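Local coordinates for Cow rumen GH26 endo-mannanase (Metagenome, PDB 6UEH), which probably hydrolyses internal beta-1,4-linkages of mannans such as galactomannan, pairing a family 26 glycoside hydrolase domain with a calcium-bearing accessory beta-sandwich module, at residues Y10-A14 with E15-G19; G34-G38 with K39-Y43; D436-I440 with E441-W445. All blocks are in the same frame, centred on the assembly; numbering follows the deposited sequence.

Contact 1: Y10-A14 with E15-G19; sequences YTIEA and EDCDG. With CA (calcium ion), chain B.
The calcium site of the accessory module takes two of its acidic side chains, Glu13 and Glu15, from the turn where strand 10-13 ends. Glu15 grips the ion with both carboxylate oxygens, OE1 and OE2 each 2.5 Å from calcium, whereas Glu13 gives it OE1 alone. The two side chains lie alongside one another and point the same way, their carboxylate planes turned 50° apart. Glu13 OE1 and Glu15 OE2 come within 3.1 Å, a separation between like charges that the shared cation probably makes tolerable. Glu15 reaches the metal because its CG sits between the backbone N and the carbonyl carbon (chi1 58°) and the chain then bends at chi2, swinging the carboxylate back across CB of Glu13. Ser37, Gly40 and Asp126 complete the shell.

The setting is the CBM6-type beta-sandwich, in which the strand leads directly into a short 3-10 turn. Two backbone bonds, each from three residues further on, build that turn: Asp16 N gives its hydrogen to Glu13 O at 2.9 Å, and Cys17 N does the same to Ala14 O at 3.0 Å. A water molecule fastens the outer side, accepting from Glu13 N at 2.9 Å and donating to Asp16 OD2 at 2.8 Å, so the exposed aspartate is tied to the strand end without binding the metal. Toward the interior of the sandwich the contact is apolar: CD1 of Ile12 meets SG of Cys17 at 3.5 Å. Ile128 of strand 123-132 touches both of these side chains, while Phe51 packs on Ile12 and Ile49 on Cys17.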
# COMPACT_ATOMS: atom_id res chain seq x y z
N TYR A 10 0.41 -1.75 31.45
CA TYR A 10 1.63 -2.18 32.12
C TYR A 10 2.73 -1.14 31.95
O TYR A 10 3.14 -0.85 30.83
CB TYR A 10 2.08 -3.53 31.58
CG TYR A 10 3.33 -4.08 32.21
CD1 TYR A 10 3.33 -4.53 33.52
CD2 TYR A 10 4.51 -4.17 31.48
CE1 TYR A 10 4.48 -5.04 34.10
CE2 TYR A 10 5.66 -4.68 32.05
CZ TYR A 10 5.63 -5.11 33.36
OH TYR A 10 6.78 -5.62 33.93
N THR A 11 3.18 -0.57 33.06
CA THR A 11 4.24 0.42 33.03
C THR A 11 5.41 0.00 33.90
O THR A 11 5.23 -0.40 35.05
CB THR A 11 3.74 1.81 33.49
OG1 THR A 11 2.69 2.25 32.62
CG2 THR A 11 4.87 2.83 33.46
N ILE A 12 6.62 0.09 33.35
CA ILE A 12 7.82 -0.17 34.12
C ILE A 12 8.77 1.02 34.10
O ILE A 12 8.78 1.80 33.15
CB ILE A 12 8.59 -1.38 33.58
CG1 ILE A 12 8.83 -1.21 32.08
CG2 ILE A 12 7.83 -2.65 33.85
CD1 ILE A 12 9.92 -2.08 31.56
N GLU A 13 9.56 1.15 35.16
CA GLU A 13 10.68 2.07 35.14
C GLU A 13 11.74 1.47 34.23
O GLU A 13 12.12 0.32 34.40
CB GLU A 13 11.22 2.31 36.55
CG GLU A 13 10.20 2.86 37.53
CD GLU A 13 9.84 4.31 37.25
OE1 GLU A 13 10.58 4.98 36.50
OE2 GLU A 13 8.81 4.79 37.79
N ALA A 14 12.20 2.24 33.25
CA ALA A 14 13.15 1.70 32.28
C ALA A 14 14.47 1.33 32.94
O ALA A 14 15.16 0.42 32.49
CB ALA A 14 13.37 2.68 31.15
N GLU A 15 14.80 2.03 34.03
CA GLU A 15 16.03 1.74 34.76
C GLU A 15 15.98 0.35 35.41
O GLU A 15 17.01 -0.17 35.84
CB GLU A 15 16.30 2.81 35.82
CG GLU A 15 15.19 3.00 36.86
CD GLU A 15 14.19 4.08 36.46
OE1 GLU A 15 14.06 4.35 35.25
OE2 GLU A 15 13.55 4.66 37.36
N ASP A 16 14.79 -0.24 35.47
CA ASP A 16 14.64 -1.58 36.04
C ASP A 16 14.72 -2.67 34.97
O ASP A 16 14.69 -3.86 35.29
CB ASP A 16 13.32 -1.69 36.79
CG ASP A 16 13.29 -0.84 38.05
OD1 ASP A 16 14.38 -0.51 38.57
OD2 ASP A 16 12.18 -0.51 38.53
N CYS A 17 14.83 -2.27 33.70
CA CYS A 17 14.93 -3.24 32.60
C CYS A 17 16.19 -4.07 32.69
O CYS A 17 17.20 -3.64 33.25
CB CYS A 17 14.90 -2.52 31.25
SG CYS A 17 13.32 -1.82 30.78
N ASP A 18 16.14 -5.28 32.14
CA ASP A 18 17.33 -6.10 32.00
C ASP A 18 18.35 -5.39 31.11
O ASP A 18 18.01 -4.95 30.01
CB ASP A 18 16.99 -7.48 31.41
CG ASP A 18 16.07 -8.29 32.30
OD1 ASP A 18 16.06 -8.06 33.53
OD2 ASP A 18 15.35 -9.16 31.77
N GLY A 19 19.57 -5.25 31.60
CA GLY A 19 20.63 -4.63 30.83
C GLY A 19 20.78 -3.14 31.07
O GLY A 19 21.69 -2.51 30.53
CA CA B . 12.44 6.17 35.70
O HOH W 1 9.71 -0.85 37.25

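Contact 2: G34-G38 with K39-Y43; sequences GMYSG and KGFAY. With CA (calcium ion), chain B.
Lys39 and Gly40 return the chain past the ring of Tyr36, in a calcium-binding loop of the CBM6-type beta-sandwich that leads into strand 42-44. Just before them, Gly38 has positive phi (70°), and a side chain there would collide with the Lys39 amide; the bend therefore suits glycine. At Lys39 the contact is made by backbone: its carbonyl O comes obliquely toward CE1 of Tyr36 at 3.6 Å, and the side chain runs out, extended, at the exposed edge of the loop.

Gly40 comes next and does two things at once. Its CA sits over one face of the Tyr36 ring, 3.6 Å from the centroid and 16° off the ring normal, a CH-pi contact that lays the tyrosine face on the glycine backbone. The Tyr36 ring lies across the loop because its CG takes the position between backbone N and carbonyl carbon (chi1 48°). Gly40 O, meanwhile, turns to the calcium at 2.4 Å, where it is joined by Ser37 O, also 2.4 Å from the metal. The two carbonyl oxygens approach to 3.2 Å; no hydrogen bond links the two segments, so the ion, with the Tyr36 packing, probably keeps the turn closed. Being neutral carbonyl ligands, they complement the acidic ones supplied by Glu13, Glu15 and Asp126.

Phe41, buried, then carries the chain toward the sheet. Its side chain crosses that of Tyr36 at about a right angle, and its ring also meets Trp97 edge-to-face. With Ala42 the strand begins, hydrogen-bonded through its backbone to Phe125. The apolar join between the two aromatic residues rests on CD2 of Tyr36, which lies 4.1 Å from CD2 of Phe41, near the plane of the phenylalanine ring.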
# COMPACT_ATOMS: atom_id res chain seq x y z
N GLY A 34 13.11 18.70 33.34
CA GLY A 34 11.91 18.16 33.94
C GLY A 34 12.21 17.19 35.07
O GLY A 34 13.24 17.30 35.73
N MET A 35 11.31 16.24 35.28
CA MET A 35 11.45 15.28 36.37
C MET A 35 11.21 13.85 35.89
O MET A 35 10.16 13.54 35.34
CB MET A 35 10.48 15.62 37.50
CG MET A 35 10.49 14.62 38.65
SD MET A 35 11.79 14.94 39.85
CE MET A 35 11.37 13.76 41.12
N TYR A 36 12.19 12.98 36.11
CA TYR A 36 12.02 11.57 35.80
C TYR A 36 11.20 10.88 36.89
O TYR A 36 11.13 11.36 38.03
CB TYR A 36 13.37 10.86 35.63
CG TYR A 36 14.38 11.14 36.73
CD1 TYR A 36 14.17 10.67 38.03
CD2 TYR A 36 15.55 11.84 36.47
CE1 TYR A 36 15.09 10.92 39.04
CE2 TYR A 36 16.47 12.09 37.47
CZ TYR A 36 16.24 11.62 38.75
OH TYR A 36 17.16 11.87 39.74
N SER A 37 10.58 9.77 36.53
CA SER A 37 9.86 8.94 37.50
C SER A 37 10.84 7.98 38.16
O SER A 37 11.82 7.56 37.54
CB SER A 37 8.72 8.18 36.81
OG SER A 37 8.00 7.40 37.74
N GLY A 38 10.59 7.63 39.41
CA GLY A 38 11.45 6.70 40.12
C GLY A 38 12.82 7.27 40.45
O GLY A 38 12.96 8.48 40.67
N LYS A 39 13.83 6.41 40.48
CA LYS A 39 15.16 6.82 40.93
C LYS A 39 15.99 7.44 39.82
O LYS A 39 17.04 8.03 40.08
CB LYS A 39 15.90 5.61 41.52
CG LYS A 39 15.26 5.06 42.78
CD LYS A 39 16.05 3.88 43.32
CE LYS A 39 15.45 3.37 44.63
NZ LYS A 39 16.20 2.20 45.17
N GLY A 40 15.53 7.32 38.58
CA GLY A 40 16.25 7.89 37.45
C GLY A 40 15.75 7.40 36.11
O GLY A 40 14.55 7.32 35.88
N PHE A 41 16.68 7.08 35.22
CA PHE A 41 16.31 6.58 33.90
C PHE A 41 17.36 5.64 33.33
O PHE A 41 18.46 5.51 33.87
CB PHE A 41 16.07 7.75 32.93
CG PHE A 41 17.27 8.64 32.74
CD1 PHE A 41 18.18 8.38 31.73
CD2 PHE A 41 17.47 9.74 33.55
CE1 PHE A 41 19.28 9.20 31.54
CE2 PHE A 41 18.56 10.57 33.37
CZ PHE A 41 19.47 10.30 32.36
N ALA A 42 17.00 4.97 32.24
CA ALA A 42 17.94 4.12 31.53
C ALA A 42 18.59 4.91 30.40
O ALA A 42 17.90 5.57 29.62
CB ALA A 42 17.24 2.87 30.99
N TYR A 43 19.91 4.85 30.32
CA TYR A 43 20.64 5.47 29.22
C TYR A 43 21.08 4.38 28.26
O TYR A 43 22.08 3.71 28.48
CB TYR A 43 21.85 6.26 29.74
CG TYR A 43 22.61 7.04 28.68
CD1 TYR A 43 22.01 7.43 27.49
CD2 TYR A 43 23.94 7.38 28.89
CE1 TYR A 43 22.72 8.14 26.53
CE2 TYR A 43 24.65 8.09 27.94
CZ TYR A 43 24.04 8.47 26.76
OH TYR A 43 24.77 9.17 25.83
CA CA B . 12.44 6.17 35.70

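Contact 3: D436-I440 with E441-W445; sequences DNLII and EHAAW
Leu438 and His442 belong to the Schellman motif that ends helix 435-441 in the TIM-barrel domain. His442 takes positive phi (56°), and two weak bonds return to the last turn: Ala443 N to Leu438 O at 3.1 Å, and His442 N to Ile439 O at 3.3 Å. Glu441 N still makes a helical bond to Asn437 O.

The tight side faces inward, where Leu438, Ala443 and Trp445 are all buried. CD2 of Leu438 touches CB of Ala443 and meets the indole edge at CD1; Trp445 NE1 is bonded to Ala406 O, and its ring packs edge-to-face with Phe411. Glu441 points another way, its OE2 in a salt bridge with Arg106 of the accessory module and its OE1 in a hydrogen bond with Thr408 OG1.

The outer side is looser: Ile439 is exposed and turns away from the following segment, and His442 is partly exposed, its ring stacked on Phe135. Were His442 replaced by an alanine, Phe135 is likely to lose its stacking partner and a gap to open beside the helix end. The imidazole also meets the helix edge-on, with CD2 of His442 3.3 Å from Ile440 O, close to the ring plane.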
# COMPACT_ATOMS: atom_id res chain seq x y z
N ASP A 436 -4.94 -15.38 8.80
CA ASP A 436 -4.82 -15.29 10.25
C ASP A 436 -3.96 -14.09 10.64
O ASP A 436 -4.26 -13.41 11.62
CB ASP A 436 -4.23 -16.58 10.83
CG ASP A 436 -5.15 -17.77 10.66
OD1 ASP A 436 -6.38 -17.58 10.74
OD2 ASP A 436 -4.65 -18.89 10.44
N ASN A 437 -2.91 -13.83 9.87
CA ASN A 437 -2.06 -12.68 10.13
C ASN A 437 -2.82 -11.37 9.93
O ASN A 437 -2.64 -10.42 10.68
CB ASN A 437 -0.82 -12.71 9.24
CG ASN A 437 0.15 -13.81 9.63
OD1 ASN A 437 0.20 -14.23 10.78
ND2 ASN A 437 0.92 -14.29 8.66
N LEU A 438 -3.67 -11.34 8.91
CA LEU A 438 -4.48 -10.16 8.62
C LEU A 438 -5.44 -9.84 9.76
O LEU A 438 -5.60 -8.68 10.16
CB LEU A 438 -5.28 -10.35 7.32
CG LEU A 438 -4.49 -10.44 6.01
CD1 LEU A 438 -5.42 -10.72 4.85
CD2 LEU A 438 -3.71 -9.15 5.77
N ILE A 439 -6.07 -10.88 10.29
CA ILE A 439 -7.08 -10.72 11.33
C ILE A 439 -6.46 -10.36 12.68
O ILE A 439 -6.87 -9.40 13.33
CB ILE A 439 -7.93 -12.00 11.48
CG1 ILE A 439 -8.69 -12.27 10.17
CG2 ILE A 439 -8.89 -11.87 12.65
CD1 ILE A 439 -9.40 -13.61 10.13
N ILE A 440 -5.46 -11.14 13.09
CA ILE A 440 -4.80 -10.92 14.37
C ILE A 440 -4.13 -9.56 14.45
O ILE A 440 -4.21 -8.87 15.47
CB ILE A 440 -3.76 -12.03 14.65
CG1 ILE A 440 -4.45 -13.39 14.79
CG2 ILE A 440 -2.95 -11.71 15.90
CD1 ILE A 440 -3.50 -14.56 14.83
N GLU A 441 -3.48 -9.15 13.37
CA GLU A 441 -2.69 -7.92 13.39
C GLU A 441 -3.49 -6.70 12.94
O GLU A 441 -2.98 -5.58 12.95
CB GLU A 441 -1.44 -8.08 12.53
CG GLU A 441 -0.53 -9.21 12.99
CD GLU A 441 0.76 -9.29 12.21
OE1 GLU A 441 1.15 -8.28 11.58
OE2 GLU A 441 1.39 -10.36 12.22
N HIS A 442 -4.75 -6.92 12.57
CA HIS A 442 -5.64 -5.86 12.11
C HIS A 442 -5.05 -5.10 10.93
O HIS A 442 -5.18 -3.88 10.84
CB HIS A 442 -5.96 -4.89 13.25
CG HIS A 442 -6.78 -5.50 14.35
ND1 HIS A 442 -8.05 -5.07 14.66
CD2 HIS A 442 -6.50 -6.51 15.21
CE1 HIS A 442 -8.52 -5.78 15.66
NE2 HIS A 442 -7.60 -6.67 16.02
N ALA A 443 -4.41 -5.83 10.03
CA ALA A 443 -3.92 -5.26 8.78
C ALA A 443 -5.10 -5.13 7.83
O ALA A 443 -5.39 -6.05 7.06
CB ALA A 443 -2.82 -6.12 8.18
N ALA A 444 -5.78 -3.99 7.89
CA ALA A 444 -7.10 -3.83 7.28
C ALA A 444 -7.07 -3.46 5.80
O ALA A 444 -7.91 -2.67 5.35
CB ALA A 444 -7.90 -2.79 8.06
N TRP A 445 -6.13 -4.04 5.05
CA TRP A 445 -6.10 -3.87 3.59
C TRP A 445 -7.50 -4.10 3.01
O TRP A 445 -8.13 -5.12 3.30
CB TRP A 445 -5.12 -4.85 2.94
CG TRP A 445 -3.71 -4.80 3.46
CD1 TRP A 445 -3.13 -5.67 4.34
CD2 TRP A 445 -2.69 -3.86 3.09
NE1 TRP A 445 -1.82 -5.31 4.56
CE2 TRP A 445 -1.53 -4.21 3.80
CE3 TRP A 445 -2.66 -2.75 2.24
CZ2 TRP A 445 -0.34 -3.49 3.69
CZ3 TRP A 445 -1.47 -2.04 2.12
CH2 TRP A 445 -0.33 -2.41 2.85

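How the contacts relate
From the N terminus, contact 1 closes the turn at the end of strand 10-13, contact 2 closes a loop just before strand 42-44, and contact 3 ends a helix far along the chain. The three follow in series; none nests or crosses. Contacts 1 and 2 share one calcium ion and are also joined by a probable hydrogen bond between Glu13 OE2 and Ser37 OG (2.7 Å). Their strands both pair with strand 123-132, whose Asp126 also binds the ion, so the calcium joins the two loops to one sheet. Contact 3 lies in the catalytic domain, its centre about 30 Å from that of contact 1, and reaches the accessory module through Arg106, not through the calcium site.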